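Local coordinates for putative iron-regulated protein A (Parabacteroides distasonis ATCC 8503, PDB 4ECG) that binds calcium and, as an imelysin-like member of the M75 peptidase family, is putatively a metalloendopeptidase, perhaps iron-regulated, at residues A[102-107]-A[185-190]; A[128-133]-A[174-179]; A[132-137]-A[141-146]. All coordinates share one frame; numbering follows the deposited sequence.

Contact 1: residues A[102-107]-A[185-190]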
loop_
_atom_site.group_PDB
_atom_site.type_symbol
_atom_site.label_atom_id
_atom_site.label_comp_id
_atom_site.label_asym_id
_atom_site.label_seq_id
_atom_site.Cartn_x
_atom_site.Cartn_y
_atom_site.Cartn_z
ATOM N N ALA A 102 -4.663 3.286 14.266
ATOM C CA ALA A 102 -4.291 2.158 15.154
ATOM C C ALA A 102 -2.913 1.710 14.777
ATOM O O ALA A 102 -2.486 0.660 15.151
ATOM C CB ALA A 102 -5.284 1.016 15.058
ATOM N N GLN A 103 -2.224 2.530 14.004
ATOM C CA GLN A 103 -0.814 2.311 13.726
ATOM C C GLN A 103 -0.559 1.061 12.890
ATOM O O GLN A 103 0.523 0.528 12.942
ATOM C CB GLN A 103 -0.045 2.184 15.028
ATOM C CG GLN A 103 -0.215 3.349 15.990
ATOM C CD GLN A 103 0.767 4.400 15.625
ATOM O OE1 GLN A 103 0.638 5.025 14.553
ATOM N NE2 GLN A 103 1.823 4.536 16.450
ATOM N N LEU A 104 -1.531 0.629 12.088
ATOM C CA LEU A 104 -1.427 -0.674 11.481
ATOM C C LEU A 104 -0.529 -0.676 10.232
ATOM O O LEU A 104 0.066 -1.685 9.932
ATOM C CB LEU A 104 -2.797 -1.278 11.236
ATOM C CG LEU A 104 -3.712 -1.461 12.451
ATOM C CD1 LEU A 104 -5.098 -1.793 11.931
ATOM C CD2 LEU A 104 -3.228 -2.492 13.455
ATOM N N ASP A 105 -0.381 0.442 9.543
ATOM C CA ASP A 105 0.558 0.536 8.397
ATOM C C ASP A 105 1.995 0.185 8.860
ATOM O O ASP A 105 2.607 -0.755 8.363
ATOM C CB ASP A 105 0.446 1.951 7.776
ATOM C CG ASP A 105 1.431 2.213 6.625
ATOM O OD1 ASP A 105 1.864 1.280 5.914
ATOM O OD2 ASP A 105 1.736 3.404 6.382
ATOM N N PRO A 106 2.531 0.873 9.882
ATOM C CA PRO A 106 3.859 0.412 10.274
ATOM C C PRO A 106 3.889 -0.943 10.976
ATOM O O PRO A 106 4.885 -1.652 10.895
ATOM C CB PRO A 106 4.347 1.539 11.219
ATOM C CG PRO A 106 3.103 2.161 11.708
ATOM C CD PRO A 106 2.255 2.185 10.470
ATOM N N SER A 107 2.823 -1.323 11.650
ATOM C CA SER A 107 2.842 -2.615 12.313
ATOM C C SER A 107 2.935 -3.737 11.275
ATOM O O SER A 107 3.633 -4.707 11.474
ATOM C CB SER A 107 1.623 -2.788 13.210
ATOM O OG SER A 107 1.735 -3.983 13.982
ATOM N N LEU A 185 -1.967 -11.392 10.593
ATOM C CA LEU A 185 -3.412 -11.743 10.579
ATOM C C LEU A 185 -4.193 -10.894 11.551
ATOM O O LEU A 185 -5.233 -10.365 11.231
ATOM C CB LEU A 185 -3.661 -13.249 10.897
ATOM C CG LEU A 185 -5.112 -13.735 10.880
ATOM C CD1 LEU A 185 -5.817 -13.330 9.580
ATOM C CD2 LEU A 185 -5.202 -15.235 11.186
ATOM N N SER A 186 -3.664 -10.757 12.739
ATOM C CA SER A 186 -4.320 -10.008 13.798
ATOM C C SER A 186 -4.516 -8.517 13.367
ATOM O O SER A 186 -5.599 -7.943 13.570
ATOM C CB SER A 186 -3.448 -10.106 15.055
ATOM O OG SER A 186 -3.991 -9.331 16.054
ATOM N N ASP A 187 -3.470 -7.913 12.785
ATOM C CA ASP A 187 -3.499 -6.516 12.353
ATOM C C ASP A 187 -4.542 -6.370 11.239
ATOM O O ASP A 187 -5.332 -5.445 11.248
ATOM C CB ASP A 187 -2.111 -6.018 11.886
ATOM C CG ASP A 187 -1.090 -5.802 13.054
ATOM O OD1 ASP A 187 -1.520 -5.732 14.240
ATOM O OD2 ASP A 187 0.163 -5.667 12.770
ATOM N N THR A 188 -4.590 -7.338 10.333
ATOM C CA THR A 188 -5.569 -7.373 9.234
ATOM C C THR A 188 -7.004 -7.505 9.724
ATOM O O THR A 188 -7.877 -6.816 9.248
ATOM C CB THR A 188 -5.222 -8.473 8.186
ATOM O OG1 THR A 188 -3.847 -8.333 7.779
ATOM C CG2 THR A 188 -6.116 -8.333 6.941
ATOM N N GLN A 189 -7.235 -8.393 10.678
ATOM C CA GLN A 189 -8.516 -8.442 11.363
ATOM C C GLN A 189 -8.843 -7.083 11.950
ATOM O O GLN A 189 -9.965 -6.632 11.792
ATOM C CB GLN A 189 -8.559 -9.514 12.473
ATOM C CG GLN A 189 -8.639 -10.927 11.901
ATOM C CD GLN A 189 -8.228 -12.022 12.881
ATOM O OE1 GLN A 189 -7.729 -11.733 13.978
ATOM N NE2 GLN A 189 -8.428 -13.300 12.476
ATOM N N ASP A 190 -7.887 -6.435 12.624
ATOM C CA ASP A 190 -8.190 -5.167 13.268
ATOM C C ASP A 190 -8.557 -4.112 12.209
ATOM O O ASP A 190 -9.483 -3.350 12.394
ATOM C CB ASP A 190 -7.076 -4.712 14.231
ATOM C CG ASP A 190 -7.012 -5.575 15.523
ATOM O OD1 ASP A 190 -7.991 -6.267 15.804
ATOM O OD2 ASP A 190 -5.981 -5.595 16.230
HETATM O O HOH W 1 2.211 -6.977 11.374
#

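Contact 2: residues A[128-133]-A[174-179]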
loop_
_atom_site.group_PDB
_atom_site.type_symbol
_atom_site.label_atom_id
_atom_site.label_comp_id
_atom_site.label_asym_id
_atom_site.label_seq_id
_atom_site.Cartn_x
_atom_site.Cartn_y
_atom_site.Cartn_z
ATOM N N SER A 128 9.353 -11.847 22.711
ATOM C CA SER A 128 8.655 -10.671 23.255
ATOM C C SER A 128 9.050 -9.317 22.636
ATOM O O SER A 128 8.245 -8.383 22.628
ATOM C CB SER A 128 8.766 -10.593 24.808
ATOM O OG SER A 128 10.099 -10.472 25.260
ATOM N N LYS A 129 10.263 -9.219 22.116
ATOM C CA LYS A 129 10.720 -7.997 21.496
ATOM C C LYS A 129 9.953 -7.641 20.201
ATOM O O LYS A 129 10.086 -6.534 19.701
ATOM C CB LYS A 129 12.234 -8.082 21.212
ATOM C CG LYS A 129 13.144 -8.103 22.447
ATOM C CD LYS A 129 14.654 -8.133 22.090
ATOM C CE LYS A 129 15.365 -6.745 21.994
ATOM N NZ LYS A 129 15.199 -5.917 20.730
ATOM N N ILE A 130 9.185 -8.573 19.633
ATOM C CA ILE A 130 8.594 -8.367 18.319
ATOM C C ILE A 130 7.109 -8.049 18.356
ATOM O O ILE A 130 6.550 -7.642 17.347
ATOM C CB ILE A 130 8.871 -9.555 17.385
ATOM C CG1 ILE A 130 7.807 -10.624 17.475
ATOM C CG2 ILE A 130 10.272 -10.129 17.638
ATOM C CD1 ILE A 130 8.043 -11.770 16.512
ATOM N N SER A 131 6.490 -8.194 19.520
ATOM C CA SER A 131 5.049 -8.175 19.651
ATOM C C SER A 131 4.587 -6.904 20.319
ATOM O O SER A 131 3.416 -6.725 20.480
ATOM C CB SER A 131 4.611 -9.359 20.498
ATOM O OG SER A 131 5.179 -9.220 21.802
ATOM N N GLY A 132 5.493 -6.018 20.704
ATOM C CA GLY A 132 5.077 -4.719 21.284
ATOM C C GLY A 132 4.391 -3.703 20.365
ATOM O O GLY A 132 4.245 -3.915 19.146
ATOM N N ALA A 133 3.984 -2.583 20.960
ATOM C CA ALA A 133 3.360 -1.485 20.205
ATOM C C ALA A 133 4.376 -0.842 19.282
ATOM O O ALA A 133 5.543 -0.818 19.579
ATOM C CB ALA A 133 2.749 -0.441 21.133
ATOM N N LEU A 174 11.818 -20.383 12.665
ATOM C CA LEU A 174 10.509 -20.908 12.285
ATOM C C LEU A 174 9.437 -20.404 13.232
ATOM O O LEU A 174 8.355 -19.973 12.806
ATOM C CB LEU A 174 10.496 -22.444 12.277
ATOM C CG LEU A 174 11.208 -23.034 11.037
ATOM C CD1 LEU A 174 11.561 -24.483 11.305
ATOM C CD2 LEU A 174 10.391 -22.898 9.744
ATOM N N GLU A 175 9.711 -20.465 14.520
ATOM C CA GLU A 175 8.758 -19.927 15.460
ATOM C C GLU A 175 8.580 -18.386 15.236
ATOM O O GLU A 175 7.473 -17.825 15.353
ATOM C CB GLU A 175 9.187 -20.275 16.884
ATOM C CG GLU A 175 8.158 -19.854 17.911
ATOM C CD GLU A 175 6.781 -20.559 17.787
ATOM O OE1 GLU A 175 6.734 -21.727 17.244
ATOM O OE2 GLU A 175 5.758 -19.932 18.260
ATOM N N TYR A 176 9.672 -17.713 14.861
ATOM C CA TYR A 176 9.640 -16.282 14.608
ATOM C C TYR A 176 8.655 -16.029 13.459
ATOM O O TYR A 176 7.717 -15.280 13.605
ATOM C CB TYR A 176 11.087 -15.832 14.320
ATOM C CG TYR A 176 11.381 -14.336 14.382
ATOM C CD1 TYR A 176 10.411 -13.359 14.078
ATOM C CD2 TYR A 176 12.649 -13.892 14.700
ATOM C CE1 TYR A 176 10.714 -12.008 14.062
ATOM C CE2 TYR A 176 12.930 -12.543 14.712
ATOM C CZ TYR A 176 11.964 -11.610 14.415
ATOM O OH TYR A 176 12.298 -10.276 14.496
ATOM N N LEU A 177 8.838 -16.745 12.348
ATOM C CA LEU A 177 7.974 -16.699 11.171
ATOM C C LEU A 177 6.495 -16.913 11.531
ATOM O O LEU A 177 5.617 -16.227 10.988
ATOM C CB LEU A 177 8.419 -17.729 10.126
ATOM C CG LEU A 177 7.570 -17.880 8.831
ATOM C CD1 LEU A 177 7.468 -16.525 8.087
ATOM C CD2 LEU A 177 8.054 -19.031 7.896
ATOM N N LYS A 178 6.215 -17.856 12.410
ATOM C CA LYS A 178 4.847 -18.114 12.868
ATOM C C LYS A 178 4.313 -16.899 13.626
ATOM O O LYS A 178 3.189 -16.457 13.373
ATOM C CB LYS A 178 4.815 -19.321 13.792
ATOM C CG LYS A 178 3.433 -19.852 14.166
ATOM C CD LYS A 178 3.451 -20.794 15.369
ATOM C CE LYS A 178 3.411 -22.287 15.032
ATOM N NZ LYS A 178 3.695 -23.143 16.261
ATOM N N LEU A 179 5.124 -16.326 14.518
ATOM C CA LEU A 179 4.654 -15.207 15.341
ATOM C C LEU A 179 4.385 -13.943 14.514
ATOM O O LEU A 179 3.383 -13.268 14.714
ATOM C CB LEU A 179 5.620 -14.922 16.494
ATOM C CG LEU A 179 5.615 -16.009 17.560
ATOM C CD1 LEU A 179 6.870 -15.856 18.393
ATOM C CD2 LEU A 179 4.341 -15.899 18.405
#

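Contact 3: residues A[132-137]-A[141-146]. With CA (calcium ion), chain G.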
loop_
_atom_site.group_PDB
_atom_site.type_symbol
_atom_site.label_atom_id
_atom_site.label_comp_id
_atom_site.label_asym_id
_atom_site.label_seq_id
_atom_site.Cartn_x
_atom_site.Cartn_y
_atom_site.Cartn_z
ATOM N N GLY A 132 5.493 -6.018 20.704
ATOM C CA GLY A 132 5.077 -4.719 21.284
ATOM C C GLY A 132 4.391 -3.703 20.365
ATOM O O GLY A 132 4.245 -3.915 19.146
ATOM N N ALA A 133 3.984 -2.583 20.960
ATOM C CA ALA A 133 3.360 -1.485 20.205
ATOM C C ALA A 133 4.376 -0.842 19.282
ATOM O O ALA A 133 5.543 -0.818 19.579
ATOM C CB ALA A 133 2.749 -0.441 21.133
ATOM N N VAL A 134 3.903 -0.290 18.179
ATOM C CA VAL A 134 4.743 0.459 17.276
ATOM C C VAL A 134 5.443 1.601 18.037
ATOM O O VAL A 134 4.813 2.338 18.746
ATOM C CB VAL A 134 3.959 1.056 16.098
ATOM C CG1 VAL A 134 4.862 2.082 15.334
ATOM C CG2 VAL A 134 3.441 -0.071 15.199
ATOM N N ASP A 135 6.750 1.715 17.874
ATOM C CA ASP A 135 7.507 2.823 18.389
ATOM C C ASP A 135 8.552 3.309 17.361
ATOM O O ASP A 135 9.653 2.750 17.251
ATOM C CB ASP A 135 8.184 2.375 19.677
ATOM C CG ASP A 135 8.800 3.529 20.441
ATOM O OD1 ASP A 135 8.690 4.705 19.962
ATOM O OD2 ASP A 135 9.395 3.229 21.500
ATOM N N GLU A 136 8.220 4.384 16.663
ATOM C CA GLU A 136 8.903 4.757 15.441
ATOM C C GLU A 136 10.268 5.357 15.665
ATOM O O GLU A 136 11.068 5.362 14.744
ATOM C CB GLU A 136 8.058 5.744 14.640
ATOM C CG GLU A 136 6.794 5.126 14.024
ATOM C CD GLU A 136 6.970 4.601 12.588
ATOM O OE1 GLU A 136 7.998 3.945 12.296
ATOM O OE2 GLU A 136 6.044 4.833 11.762
ATOM N N ASP A 137 10.539 5.854 16.878
ATOM C CA ASP A 137 11.836 6.468 17.187
ATOM C C ASP A 137 12.827 5.642 18.024
ATOM O O ASP A 137 13.763 6.218 18.546
ATOM C CB ASP A 137 11.625 7.832 17.849
ATOM C CG ASP A 137 10.944 7.747 19.222
ATOM O OD1 ASP A 137 10.969 6.681 19.890
ATOM O OD2 ASP A 137 10.391 8.789 19.625
ATOM N N GLY A 141 12.543 -0.690 17.614
ATOM C CA GLY A 141 11.119 -0.650 17.814
ATOM C C GLY A 141 10.576 -1.960 17.272
ATOM O O GLY A 141 11.088 -2.477 16.284
ATOM N N PRO A 142 9.577 -2.529 17.930
ATOM C CA PRO A 142 9.054 -3.804 17.498
ATOM C C PRO A 142 8.618 -3.868 16.065
ATOM O O PRO A 142 8.779 -4.896 15.443
ATOM C CB PRO A 142 7.848 -4.024 18.413
ATOM C CG PRO A 142 8.177 -3.265 19.675
ATOM C CD PRO A 142 9.009 -2.095 19.223
ATOM N N GLN A 143 8.091 -2.779 15.521
ATOM C CA GLN A 143 7.608 -2.785 14.153
ATOM C C GLN A 143 8.669 -3.175 13.142
ATOM O O GLN A 143 8.340 -3.701 12.115
ATOM C CB GLN A 143 7.004 -1.418 13.780
ATOM C CG GLN A 143 7.959 -0.255 13.597
ATOM C CD GLN A 143 8.436 0.265 14.908
ATOM O OE1 GLN A 143 8.009 -0.214 15.959
ATOM N NE2 GLN A 143 9.315 1.237 14.872
ATOM N N ASN A 144 9.934 -2.899 13.444
ATOM C CA ASN A 144 11.038 -3.122 12.528
ATOM C C ASN A 144 11.582 -4.549 12.690
ATOM O O ASN A 144 12.550 -4.919 12.052
ATOM C CB ASN A 144 12.197 -2.139 12.786
ATOM C CG ASN A 144 11.802 -0.677 12.641
ATOM O OD1 ASN A 144 10.917 -0.322 11.858
ATOM N ND2 ASN A 144 12.487 0.187 13.411
ATOM N N LEU A 145 10.955 -5.339 13.542
ATOM C CA LEU A 145 11.291 -6.741 13.720
ATOM C C LEU A 145 10.150 -7.674 13.290
ATOM O O LEU A 145 10.194 -8.873 13.559
ATOM C CB LEU A 145 11.603 -6.956 15.208
ATOM C CG LEU A 145 12.741 -6.131 15.835
ATOM C CD1 LEU A 145 12.630 -6.158 17.383
ATOM C CD2 LEU A 145 14.086 -6.625 15.330
ATOM N N ARG A 146 9.120 -7.136 12.644
ATOM C CA ARG A 146 8.017 -7.943 12.224
ATOM C C ARG A 146 7.418 -7.504 10.854
ATOM O O ARG A 146 8.092 -6.906 10.069
ATOM C CB ARG A 146 6.993 -8.027 13.373
ATOM C CG ARG A 146 6.309 -6.731 13.683
ATOM C CD ARG A 146 5.063 -6.931 14.513
ATOM N NE ARG A 146 4.376 -5.651 14.779
ATOM C CZ ARG A 146 4.353 -4.973 15.922
ATOM N NH1 ARG A 146 4.969 -5.415 17.005
ATOM N NH2 ARG A 146 3.655 -3.832 15.995
HETATM CA CA CA G . 8.948 6.395 22.047
HETATM O O HOH W 2 11.220 5.515 22.365
HETATM O O HOH W 3 8.090 7.465 20.330
#

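Contact 1: residues A[102-107]-A[185-190]
Leu104 and Asp187 mark the closest backbone approach, with their CA atoms 6.3 Å apart. Residues 104-107 open a short helix, and 185-190 is a run of the long helix 171-196. Gln103, with positive phi, is the C-prime residue of a Schellman motif that ends the preceding helix. It is also the N-cap of the next one. Leu104 and Ser107, about one turn apart, both point toward the long helix. The two methyls of Leu104 meet different parts of Asp187, one the backbone and one the carboxylate. CD1 of Leu104 rests 3.7 Å from Asp187 O, while its CD2 lies 3.7 Å from Asp187 OD1. With chi1 at -173°, the Ser107 hydroxyl swings away from the backbone N and reaches the carboxylate. Ser107 OG donates to Asp187 OD2 at 2.6 Å, on the syn side but 31° out of the carboxylate plane. A water donates to the same OD2 of Asp187 (2.8 Å) and to Ser107 O (2.7 Å). Two donors thus grip OD2, and OD1 forms a salt bridge with Arg183 on the same helix. Arg146 also bonds to Ser107 OG. The arrangement is buried helix-to-helix packing that encloses a serine-aspartate hydrogen bond, within the largely helical imelysin-like fold.

Contact 2: residues A[128-133]-A[174-179]
Ile130 reaches from the loop 128-133 to Tyr176 and Leu179 on helix 171-196. Its CB points toward the helix, and the two branches then part to meet different portions of the tyrosine. CG2 of Ile130 lies by the phenol end, 3.7 Å from Tyr176 OH and 3.9 Å from Tyr176 CZ. CG1 stands between the backbone N and the carbonyl carbon, at a chi1 of 89°, well beyond the usual 60°. From CG1 the chain runs on extended, with chi2 at 177°, so that CD1 is carried forward to the helix. There the methyl CD1 of Ile130 comes obliquely to the ring, 3.6 Å from Tyr176 CE1. The same CD1 of Ile130 is also 4.0 Å from Leu179 CB, one turn of the helix nearer the C-terminus. The tip of Ile130 therefore fits between the tyrosine ring and the foot of the leucine.

The Tyr176 hydroxyl is hydrogen-bonded to Leu145 O. Its ring also packs on Ile118 and Ile121 of helix 115-124, and Ile121 touches Ile130 as well. The loop backbone finds its polar partners elsewhere: Ile130 O is bonded by Arg146 NH1, and Ser131 O by Arg183 NH1.

No hydrogen bond crosses from one segment to the other. The contact is buried and made mainly of methyl, methylene and ring carbons, so it rests on close apolar fit, while the polar groups at its border are met by arginines and by a backbone carbonyl.

Contact 3: residues A[132-137]-A[141-146]
Gln143 lays its carboxamide against the backbone of Asp135 and bonds to it twice. Its CG takes the position between backbone N and carbonyl carbon (chi1 72°), and a bend at chi2 brings the amide alongside the neighbouring chain. Gln143 OE1 accepts from Asp135 N at 3.0 Å, in a nearly straight bond of 166°. Gln143 NE2 donates to Asp135 O at 2.8 Å, although it stands well above that carbonyl plane. The pair of bonds fixes the rotation of the amide. With an alanine here, the backbone N and O of Asp135 would probably be left without these partners, and the calcium-binding segment would be freer to shift.

Val134 crosses Gln143 at about a right angle, with CG1 of Val134 3.9 Å from Gln143 OE1. Pro142 packs its ring against the backbone of Gly132 and Ala133, with its CG 3.6 Å from Ala133 O. A second polar grip lies at Gly132. Arg146 NH1 donates to Gly132 O at 2.7 Å, in the carbonyl plane and close to the plane of the guanidinium. Arg146 NH2 adds a weak bond to the same oxygen. Both nitrogens have further partners outside these segments. Over one face of the guanidinium lies Gln143 CA.

Beyond these two residues, the carboxylates of Asp135 and Asp137 belong to a calcium site. Asp135 OD1 binds the metal at 2.7 Å, and two waters bind it too. Both waters also donate to Asp137, one of them weakly. The arrangement is a partly exposed loop site for calcium, with its backbone held by a side-chain amide of the neighbouring segment.

Contacts 2 and 3 share Gly132 and Ala133, and their centres are 11 Å apart. Both lie within the chain loop closed by contact 1. Contacts 1 and 2 use the same helix, 171-196, but do not touch: their nearest atoms are about 6 Å apart. Contact 3 joins them. Arg146 NH2 is 2.8 Å from Ser107 OG of contact 1, while Arg146 NH1 is 2.8 Å from Ile130 O of contact 2. Leu145 O, 2.7 Å from Tyr176 OH, gives a second tie to contact 2. Calcium is bound at contact 3. The side chain of Leu104 in contact 1 is about 11 Å from a calcium ion, and contact 2 lies away from the known sites.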